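Local coordinates for protein hydrolase, haloacid dehalogenase-like family (Chlorobaculum tepidum, PDB 2HCF) that probably acts as a magnesium-dependent hydrolase of the haloacid dehalogenase superfamily, its natural substrate not being established, at residues Y34-S39 with E56-V61; G97-L102 with P131-Y136; F139-D144 with L157-R162. One frame throughout, in Å; residues are numbered along the deposited sequence.

Contact 1. Residues Y34-S39 with E56-V61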
loop_
_atom_site.group_PDB
_atom_site.type_symbol
_atom_site.label_atom_id
_atom_site.label_comp_id
_atom_site.label_asym_id
_atom_site.label_seq_id
_atom_site.Cartn_x
_atom_site.Cartn_y
_atom_site.Cartn_z
ATOM N N TYR A 34 -7.871 -20.549 12.404
ATOM C CA TYR A 34 -9.282 -20.897 12.233
ATOM C C TYR A 34 -9.546 -22.344 11.780
ATOM O O TYR A 34 -10.697 -22.788 11.785
ATOM C CB TYR A 34 -9.927 -19.966 11.205
ATOM C CG TYR A 34 -9.937 -18.505 11.575
ATOM C CD1 TYR A 34 -10.937 -17.976 12.386
ATOM C CD2 TYR A 34 -8.957 -17.645 11.089
ATOM C CE1 TYR A 34 -10.956 -16.612 12.699
ATOM C CE2 TYR A 34 -8.965 -16.304 11.394
ATOM C CZ TYR A 34 -9.961 -15.790 12.188
ATOM O OH TYR A 34 -9.936 -14.456 12.491
ATOM N N GLY A 35 -8.504 -23.059 11.352
ATOM C CA GLY A 35 -8.663 -24.392 10.775
ATOM C C GLY A 35 -8.823 -24.437 9.253
ATOM O O GLY A 35 -8.666 -25.482 8.645
ATOM N N THR A 36 -9.130 -23.303 8.636
ATOM C CA THR A 36 -9.361 -23.228 7.206
ATOM C C THR A 36 -8.661 -22.000 6.640
ATOM O O THR A 36 -8.533 -20.995 7.326
ATOM C CB THR A 36 -10.853 -23.150 6.889
ATOM O OG1 THR A 36 -11.037 -23.103 5.469
ATOM C CG2 THR A 36 -11.510 -21.938 7.534
ATOM N N GLU A 37 -8.206 -22.108 5.395
ATOM C CA GLU A 37 -7.688 -20.953 4.657
ATOM C C GLU A 37 -8.785 -20.177 3.976
ATOM O O GLU A 37 -8.527 -19.174 3.326
ATOM C CB GLU A 37 -6.630 -21.368 3.618
ATOM C CG GLU A 37 -7.096 -22.359 2.540
ATOM C CD GLU A 37 -6.054 -22.547 1.429
ATOM O OE1 GLU A 37 -6.047 -21.739 0.475
ATOM O OE2 GLU A 37 -5.251 -23.505 1.501
ATOM N N GLY A 38 -10.025 -20.609 4.148
ATOM C CA GLY A 38 -11.110 -19.949 3.514
ATOM C C GLY A 38 -11.090 -20.300 2.049
ATOM O O GLY A 38 -10.573 -21.345 1.655
ATOM N N SER A 39 -11.664 -19.421 1.247
ATOM C CA SER A 39 -11.848 -19.682 -0.159
ATOM C C SER A 39 -12.042 -18.378 -0.894
ATOM O O SER A 39 -12.956 -17.620 -0.590
ATOM C CB SER A 39 -13.085 -20.592 -0.371
ATOM O OG SER A 39 -13.175 -21.069 -1.701
ATOM N N GLU A 56 -13.084 -11.465 3.979
ATOM C CA GLU A 56 -13.675 -11.949 2.743
ATOM C C GLU A 56 -13.463 -13.446 2.574
ATOM O O GLU A 56 -14.416 -14.177 2.464
ATOM C CB GLU A 56 -13.182 -11.177 1.513
ATOM C CG GLU A 56 -13.887 -11.654 0.222
ATOM C CD GLU A 56 -13.739 -10.706 -0.971
ATOM O OE1 GLU A 56 -13.142 -9.607 -0.834
ATOM O OE2 GLU A 56 -14.239 -11.073 -2.059
ATOM N N VAL A 57 -12.230 -13.911 2.614
ATOM C CA VAL A 57 -11.969 -15.333 2.334
ATOM C C VAL A 57 -12.595 -16.293 3.359
ATOM O O VAL A 57 -12.976 -17.424 3.009
ATOM C CB VAL A 57 -10.462 -15.603 2.161
ATOM C CG1 VAL A 57 -9.881 -14.662 1.100
ATOM C CG2 VAL A 57 -9.734 -15.456 3.465
ATOM N N LEU A 58 -12.696 -15.844 4.616
ATOM C CA LEU A 58 -13.353 -16.597 5.674
ATOM C C LEU A 58 -14.857 -16.513 5.579
ATOM O O LEU A 58 -15.560 -17.520 5.749
ATOM C CB LEU A 58 -12.884 -16.144 7.058
ATOM C CG LEU A 58 -11.390 -16.437 7.319
ATOM C CD1 LEU A 58 -10.964 -15.905 8.678
ATOM C CD2 LEU A 58 -11.100 -17.918 7.208
ATOM N N SER A 59 -15.389 -15.332 5.312
ATOM C CA SER A 59 -16.828 -15.232 5.203
ATOM C C SER A 59 -17.362 -16.055 3.990
ATOM O O SER A 59 -18.486 -16.567 4.032
ATOM C CB SER A 59 -17.256 -13.767 5.161
ATOM O OG SER A 59 -16.864 -13.194 3.939
ATOM N N ASN A 60 -16.535 -16.200 2.942
ATOM C CA ASN A 60 -16.840 -17.044 1.770
ATOM C C ASN A 60 -17.111 -18.505 2.131
ATOM O O ASN A 60 -17.914 -19.165 1.463
ATOM C CB ASN A 60 -15.694 -16.995 0.737
ATOM C CG ASN A 60 -15.685 -15.724 -0.102
ATOM O OD1 ASN A 60 -16.673 -14.993 -0.158
ATOM N ND2 ASN A 60 -14.563 -15.479 -0.799
ATOM N N VAL A 61 -16.453 -19.023 3.171
ATOM C CA VAL A 61 -16.699 -20.391 3.580
ATOM C C VAL A 61 -17.738 -20.519 4.715
ATOM O O VAL A 61 -17.954 -21.608 5.224
ATOM C CB VAL A 61 -15.388 -21.158 3.897
ATOM C CG1 VAL A 61 -14.517 -21.205 2.689
ATOM C CG2 VAL A 61 -14.646 -20.562 5.070
#

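Contact 2. Residues G97-L102 with P131-Y136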
loop_
_atom_site.group_PDB
_atom_site.type_symbol
_atom_site.label_atom_id
_atom_site.label_comp_id
_atom_site.label_asym_id
_atom_site.label_seq_id
_atom_site.Cartn_x
_atom_site.Cartn_y
_atom_site.Cartn_z
ATOM N N GLY A 97 12.689 1.732 -11.816
ATOM C CA GLY A 97 12.915 3.148 -11.456
ATOM C C GLY A 97 12.605 3.563 -10.023
ATOM O O GLY A 97 12.756 4.732 -9.653
ATOM N N VAL A 98 12.187 2.604 -9.204
ATOM C CA VAL A 98 11.691 2.903 -7.859
ATOM C C VAL A 98 12.773 3.489 -6.932
ATOM O O VAL A 98 12.544 4.505 -6.281
ATOM C CB VAL A 98 11.058 1.650 -7.249
ATOM C CG1 VAL A 98 10.915 1.769 -5.708
ATOM C CG2 VAL A 98 9.746 1.376 -7.940
ATOM N N ARG A 99 13.953 2.868 -6.884
ATOM C CA ARG A 99 14.987 3.356 -5.962
ATOM C C ARG A 99 15.441 4.768 -6.367
ATOM O O ARG A 99 15.595 5.643 -5.530
ATOM C CB ARG A 99 16.178 2.401 -5.853
ATOM C CG ARG A 99 17.104 2.753 -4.651
ATOM C CD ARG A 99 18.376 1.928 -4.549
ATOM N NE ARG A 99 18.133 0.488 -4.665
ATOM C CZ ARG A 99 17.794 -0.320 -3.657
ATOM N NH1 ARG A 99 17.665 0.130 -2.403
ATOM N NH2 ARG A 99 17.589 -1.602 -3.907
ATOM N N GLU A 100 15.601 4.973 -7.678
ATOM C CA GLU A 100 15.969 6.261 -8.253
ATOM C C GLU A 100 14.947 7.342 -7.889
ATOM O O GLU A 100 15.319 8.451 -7.538
ATOM C CB GLU A 100 16.079 6.155 -9.777
ATOM C CG GLU A 100 17.186 5.211 -10.286
ATOM C CD GLU A 100 16.826 3.710 -10.247
ATOM O OE1 GLU A 100 15.675 3.318 -9.898
ATOM O OE2 GLU A 100 17.732 2.905 -10.562
ATOM N N LEU A 101 13.673 6.986 -7.934
ATOM C CA LEU A 101 12.604 7.938 -7.677
ATOM C C LEU A 101 12.569 8.317 -6.191
ATOM O O LEU A 101 12.390 9.479 -5.826
ATOM C CB LEU A 101 11.253 7.340 -8.090
ATOM C CG LEU A 101 10.007 8.194 -7.829
ATOM C CD1 LEU A 101 10.106 9.553 -8.513
ATOM C CD2 LEU A 101 8.727 7.471 -8.252
ATOM N N LEU A 102 12.719 7.317 -5.330
ATOM C CA LEU A 102 12.685 7.534 -3.898
ATOM C C LEU A 102 13.902 8.352 -3.452
ATOM O O LEU A 102 13.763 9.229 -2.624
ATOM C CB LEU A 102 12.590 6.199 -3.160
ATOM C CG LEU A 102 11.257 5.444 -3.301
ATOM C CD1 LEU A 102 11.238 4.168 -2.511
ATOM C CD2 LEU A 102 10.073 6.287 -2.897
ATOM N N PRO A 131 14.467 -5.438 -0.021
ATOM C CA PRO A 131 15.267 -4.677 -0.989
ATOM C C PRO A 131 15.874 -3.340 -0.491
ATOM O O PRO A 131 16.511 -2.624 -1.262
ATOM C CB PRO A 131 14.265 -4.433 -2.125
ATOM C CG PRO A 131 13.000 -4.324 -1.435
ATOM C CD PRO A 131 13.036 -5.280 -0.286
ATOM N N GLY A 132 15.709 -3.007 0.781
ATOM C CA GLY A 132 16.392 -1.849 1.354
ATOM C C GLY A 132 15.842 -0.493 0.966
ATOM O O GLY A 132 16.628 0.443 0.719
ATOM N N ILE A 133 14.508 -0.390 0.893
ATOM C CA ILE A 133 13.859 0.884 0.639
ATOM C C ILE A 133 12.868 1.283 1.741
ATOM O O ILE A 133 12.051 2.166 1.538
ATOM C CB ILE A 133 13.113 0.930 -0.743
ATOM C CG1 ILE A 133 12.049 -0.146 -0.832
ATOM C CG2 ILE A 133 14.094 0.769 -1.900
ATOM C CD1 ILE A 133 11.070 0.137 -1.903
ATOM N N ASP A 134 12.925 0.629 2.893
ATOM C CA ASP A 134 12.032 0.983 4.018
ATOM C C ASP A 134 12.436 2.320 4.636
ATOM O O ASP A 134 11.580 3.099 5.097
ATOM C CB ASP A 134 12.059 -0.137 5.068
ATOM C CG ASP A 134 11.216 0.174 6.302
ATOM O OD1 ASP A 134 9.987 0.265 6.168
ATOM O OD2 ASP A 134 11.778 0.318 7.406
ATOM N N HIS A 135 13.750 2.560 4.680
ATOM C CA HIS A 135 14.353 3.744 5.313
ATOM C C HIS A 135 13.804 5.084 4.740
ATOM O O HIS A 135 13.803 6.122 5.429
ATOM C CB HIS A 135 15.890 3.638 5.228
ATOM C CG HIS A 135 16.419 3.741 3.833
ATOM N ND1 HIS A 135 16.660 4.952 3.226
ATOM C CD2 HIS A 135 16.686 2.790 2.903
ATOM C CE1 HIS A 135 17.059 4.746 1.983
ATOM N NE2 HIS A 135 17.063 3.443 1.757
ATOM N N TYR A 136 13.271 5.061 3.525
ATOM C CA TYR A 136 12.699 6.262 2.928
ATOM C C TYR A 136 11.383 6.737 3.582
ATOM O O TYR A 136 10.959 7.875 3.371
ATOM C CB TYR A 136 12.392 6.036 1.440
ATOM C CG TYR A 136 13.585 5.825 0.573
ATOM C CD1 TYR A 136 14.440 6.883 0.252
ATOM C CD2 TYR A 136 13.881 4.559 0.064
ATOM C CE1 TYR A 136 15.555 6.668 -0.544
ATOM C CE2 TYR A 136 14.976 4.350 -0.734
ATOM C CZ TYR A 136 15.802 5.392 -1.039
ATOM O OH TYR A 136 16.904 5.135 -1.821
HETATM O O HOH W 1 17.926 2.795 -1.149
#

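Contact 3. Residues F139-D144 with L157-R162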
loop_
_atom_site.group_PDB
_atom_site.type_symbol
_atom_site.label_atom_id
_atom_site.label_comp_id
_atom_site.label_asym_id
_atom_site.label_seq_id
_atom_site.Cartn_x
_atom_site.Cartn_y
_atom_site.Cartn_z
ATOM N N PHE A 139 6.698 7.366 8.127
ATOM C CA PHE A 139 5.387 7.123 8.709
ATOM C C PHE A 139 4.479 6.589 7.630
ATOM O O PHE A 139 4.872 6.554 6.458
ATOM C CB PHE A 139 4.779 8.432 9.279
ATOM C CG PHE A 139 4.137 9.299 8.240
ATOM C CD1 PHE A 139 4.897 9.926 7.295
ATOM C CD2 PHE A 139 2.759 9.433 8.171
ATOM C CE1 PHE A 139 4.321 10.693 6.308
ATOM C CE2 PHE A 139 2.180 10.199 7.177
ATOM C CZ PHE A 139 2.942 10.825 6.264
ATOM N N GLY A 140 3.238 6.229 7.977
ATOM C CA GLY A 140 2.253 5.910 6.951
ATOM C C GLY A 140 0.883 5.638 7.543
ATOM O O GLY A 140 0.685 5.851 8.746
ATOM N N ALA A 141 -0.093 5.275 6.698
ATOM C CA ALA A 141 -1.293 4.664 7.155
ATOM C C ALA A 141 -1.350 3.257 6.552
ATOM O O ALA A 141 -0.964 3.051 5.372
ATOM C CB ALA A 141 -2.513 5.482 6.753
ATOM N N PHE A 142 -1.816 2.301 7.367
ATOM C CA PHE A 142 -1.712 0.859 7.095
ATOM C C PHE A 142 -2.992 0.084 7.415
ATOM O O PHE A 142 -3.988 0.639 7.942
ATOM C CB PHE A 142 -0.564 0.268 7.911
ATOM C CG PHE A 142 0.732 1.026 7.810
ATOM C CD1 PHE A 142 1.664 0.695 6.846
ATOM C CD2 PHE A 142 1.042 2.046 8.717
ATOM C CE1 PHE A 142 2.894 1.401 6.758
ATOM C CE2 PHE A 142 2.285 2.745 8.636
ATOM C CZ PHE A 142 3.175 2.424 7.639
ATOM N N ALA A 143 -2.982 -1.223 7.131
ATOM C CA ALA A 143 -4.142 -2.085 7.441
ATOM C C ALA A 143 -4.390 -2.228 8.944
ATOM O O ALA A 143 -5.465 -2.659 9.365
ATOM C CB ALA A 143 -4.016 -3.458 6.802
ATOM N N ASP A 144 -3.413 -1.869 9.758
ATOM C CA ASP A 144 -3.667 -1.780 11.199
ATOM C C ASP A 144 -4.704 -0.717 11.541
ATOM O O ASP A 144 -5.339 -0.773 12.593
ATOM C CB ASP A 144 -2.382 -1.516 11.937
ATOM C CG ASP A 144 -1.241 -2.336 11.389
ATOM O OD1 ASP A 144 -0.747 -1.949 10.325
ATOM O OD2 ASP A 144 -0.841 -3.356 11.992
ATOM N N LEU A 157 -3.062 12.025 6.521
ATOM C CA LEU A 157 -2.985 13.493 6.543
ATOM C C LEU A 157 -2.794 14.044 7.982
ATOM O O LEU A 157 -1.924 14.890 8.241
ATOM C CB LEU A 157 -4.224 14.095 5.881
ATOM C CG LEU A 157 -4.246 15.618 5.850
ATOM C CD1 LEU A 157 -3.029 16.191 5.151
ATOM C CD2 LEU A 157 -5.515 16.062 5.174
ATOM N N GLU A 158 -3.570 13.523 8.926
ATOM C CA GLU A 158 -3.458 13.922 10.332
ATOM C C GLU A 158 -2.068 13.645 10.889
ATOM O O GLU A 158 -1.491 14.496 11.572
ATOM C CB GLU A 158 -4.497 13.216 11.160
ATOM C CG GLU A 158 -4.683 13.774 12.537
ATOM C CD GLU A 158 -5.885 13.172 13.218
ATOM O OE1 GLU A 158 -5.878 11.942 13.431
ATOM O OE2 GLU A 158 -6.869 13.925 13.478
ATOM N N ARG A 159 -1.547 12.465 10.600
ATOM C CA ARG A 159 -0.203 12.095 11.053
ATOM C C ARG A 159 0.868 12.992 10.454
ATOM O O ARG A 159 1.821 13.365 11.132
ATOM C CB ARG A 159 0.091 10.614 10.744
ATOM C CG ARG A 159 -0.715 9.674 11.617
ATOM C CD ARG A 159 -0.468 8.183 11.300
ATOM N NE ARG A 159 -1.343 7.375 12.145
ATOM C CZ ARG A 159 -1.681 6.112 11.924
ATOM N NH1 ARG A 159 -1.178 5.432 10.894
ATOM N NH2 ARG A 159 -2.548 5.532 12.756
ATOM N N ALA A 160 0.744 13.312 9.175
ATOM C CA ALA A 160 1.745 14.149 8.508
ATOM C C ALA A 160 1.747 15.559 9.137
ATOM O O ALA A 160 2.791 16.129 9.433
ATOM C CB ALA A 160 1.442 14.218 7.013
ATOM N N ARG A 161 0.556 16.106 9.329
ATOM C CA ARG A 161 0.374 17.441 9.920
ATOM C C ARG A 161 0.958 17.531 11.356
ATOM O O ARG A 161 1.593 18.523 11.714
ATOM C CB ARG A 161 -1.117 17.766 9.866
ATOM C CG ARG A 161 -1.513 19.108 10.338
ATOM C CD ARG A 161 -3.015 19.375 10.101
ATOM N NE ARG A 161 -3.472 20.491 10.921
ATOM C CZ ARG A 161 -4.606 21.168 10.739
ATOM N NH1 ARG A 161 -5.453 20.836 9.773
ATOM N NH2 ARG A 161 -4.897 22.192 11.542
ATOM N N ARG A 162 0.778 16.478 12.149
ATOM C CA ARG A 162 1.308 16.420 13.501
ATOM C C ARG A 162 2.839 16.307 13.484
ATOM O O ARG A 162 3.517 16.739 14.412
ATOM C CB ARG A 162 0.693 15.252 14.269
ATOM C CG ARG A 162 -0.732 15.497 14.691
ATOM C CD ARG A 162 -1.325 14.237 15.205
ATOM N NE ARG A 162 -2.687 14.435 15.661
ATOM C CZ ARG A 162 -3.529 13.452 15.973
ATOM N NH1 ARG A 162 -3.181 12.174 15.876
ATOM N NH2 ARG A 162 -4.728 13.756 16.396
#

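Contact 1. Residues Y34-S39 with E56-V61
Asn60 ND2 donates to Ser39 O over 2.7 Å, the shortest polar bond between the two segments. The oxygen lies 8° out of the Asn60 amide plane, and the donor sits in the carbonyl plane of Ser39. CG of Asn60 stands anti to its own carbonyl carbon and beside the backbone N (chi1 -78°), the position from which ND2 reaches Ser39 O. A second bond holds Ser39 by its other backbone end: Ser39 N reaches Val57 O at 3.0 Å. Gly38 makes this approach possible, since its CA comes within 3.2 Å of Val57 O as a CA-H...O contact and a CB at this position would clash with that oxygen. Gly38 N donates to Thr36 OG1, two residues back, closing an ST turn. Ser39 CB presses tightly on Val61 CG1 at 3.4 Å. The apolar half rests on Leu58, whose CD1 stands 3.4 Å above the plane of the Tyr34 ring, a CH-pi contact offset toward the rim, while CD2 meets Thr36 CG2 at 4.1 Å. Tyr34 OH is bonded to Ile68 O of helix 65-86. The whole joins the loop after helix 21-34 to helix 50-59, within the helical cap typical of many HAD hydrolases.

Contact 2. Residues G97-L102 with P131-Y136
Arg99 meets Pro131, and Leu102 meets Tyr136, where helix 98-106 faces the Schellman motif that ends helix 121-129 and the turn that follows it, in the Rossmann-like core of the HAD fold. Gly132 is the C-prime residue of that motif. The Arg99 guanidinium meets the motif edge-on: NH1 and NH2 both donate to Pro131 O, at 3.2 and 3.0 Å, and the oxygen lies within 8° of the guanidinium plane. Both donors lie in the Pro131 carbonyl plane, and the one oxygen takes a bond from each. Gly132 O adds a weak bond from NH1. A bend at chi3 (-49°) turns NE out of the line of the extended CB-CG-CD part. Arg99 and Tyr136 cross at about a right angle, Arg99 CG lying near Tyr136 OH, with the two planes 45° apart. The Tyr136 ring is sandwiched: Leu102 CB sits over the centre of one face, 3.7 Å from the centroid in a CH-pi contact, and His135 CE1 lies over the centre of the opposite face. Ile133 CD1 fits against Leu102 CD1 and Val98 CG1, each at 4.1 Å, while Leu94 of strand 92-94 also touches Ile133. Water 1 ties the polar ends together, accepting from Arg99 NH1 at 3.0 Å and hydrogen-bonding to His135 NE2 and Tyr136 OH, the latter at 2.6 Å.

Contact 3. Residues F139-D144 with L157-R162
Arg159 spans the distance from helix 152-164 to the edge strand 140-141, and its atoms meet Phe139, Gly140 and Ala141 in turn. CB points toward the strand segment and packs against Phe139 CD2 at 3.9 Å. CG lies anti to the residue's own carbonyl carbon (chi1 -71°), and from there the chain runs extended to NE. CD passes 3.6 Å from Gly140 O. At the tip, NH1 donates to the same oxygen over 2.9 Å. This bond uses a lone pair in the carbonyl plane of Gly140, and the acceptor lies only 1° out of the guanidinium plane, so both flat groups are well aligned for it. NH1 also lies 3.8 Å from Ala141 CA and forms a salt bridge with Asp145 OD2. Asp145 OD2 also accepts from Phe142 N, so the carboxylate that pairs with Arg159 is itself held by the backbone after the strand. The Phe139 ring is nearly perpendicular to the guanidinium, with 82° between their planes. Its far end reaches the next helical residue, CZ meeting Ala160 CB at 3.8 Å. Helix 152-164 follows strand 140-141 in the chain and packs on the parallel sheet of the Rossmann-like HAD core, against its outer strand: Phe139 and Ala160 both reach inward to Leu112 of strand 111-116 and Leu6 of strand 5-9, while backbone hydrogen bonds join Phe139 and Ala141 to Leu115.

How the contacts relate
The three contacts follow one another along the chain. Contact 1 belongs to the helical part inserted after the first strand, while contacts 2 and 3 lie in the sheet-bearing core. Centres of contacts 1 and 2 are 35 Å apart, on opposite sides of the chain's centre; contacts 1 and 3 come to about 12 Å at their nearest atoms. Contacts 2 and 3 adjoin in sequence. None touches the magnesium bound by Asp10, Asp12 and Asp178: the side chains of Val98 and Ala141 lie about 12 and 14 Å from it. In contact 1, the side chain of Val61 is about 10 Å from another bound magnesium ion, not the one held by the three aspartates.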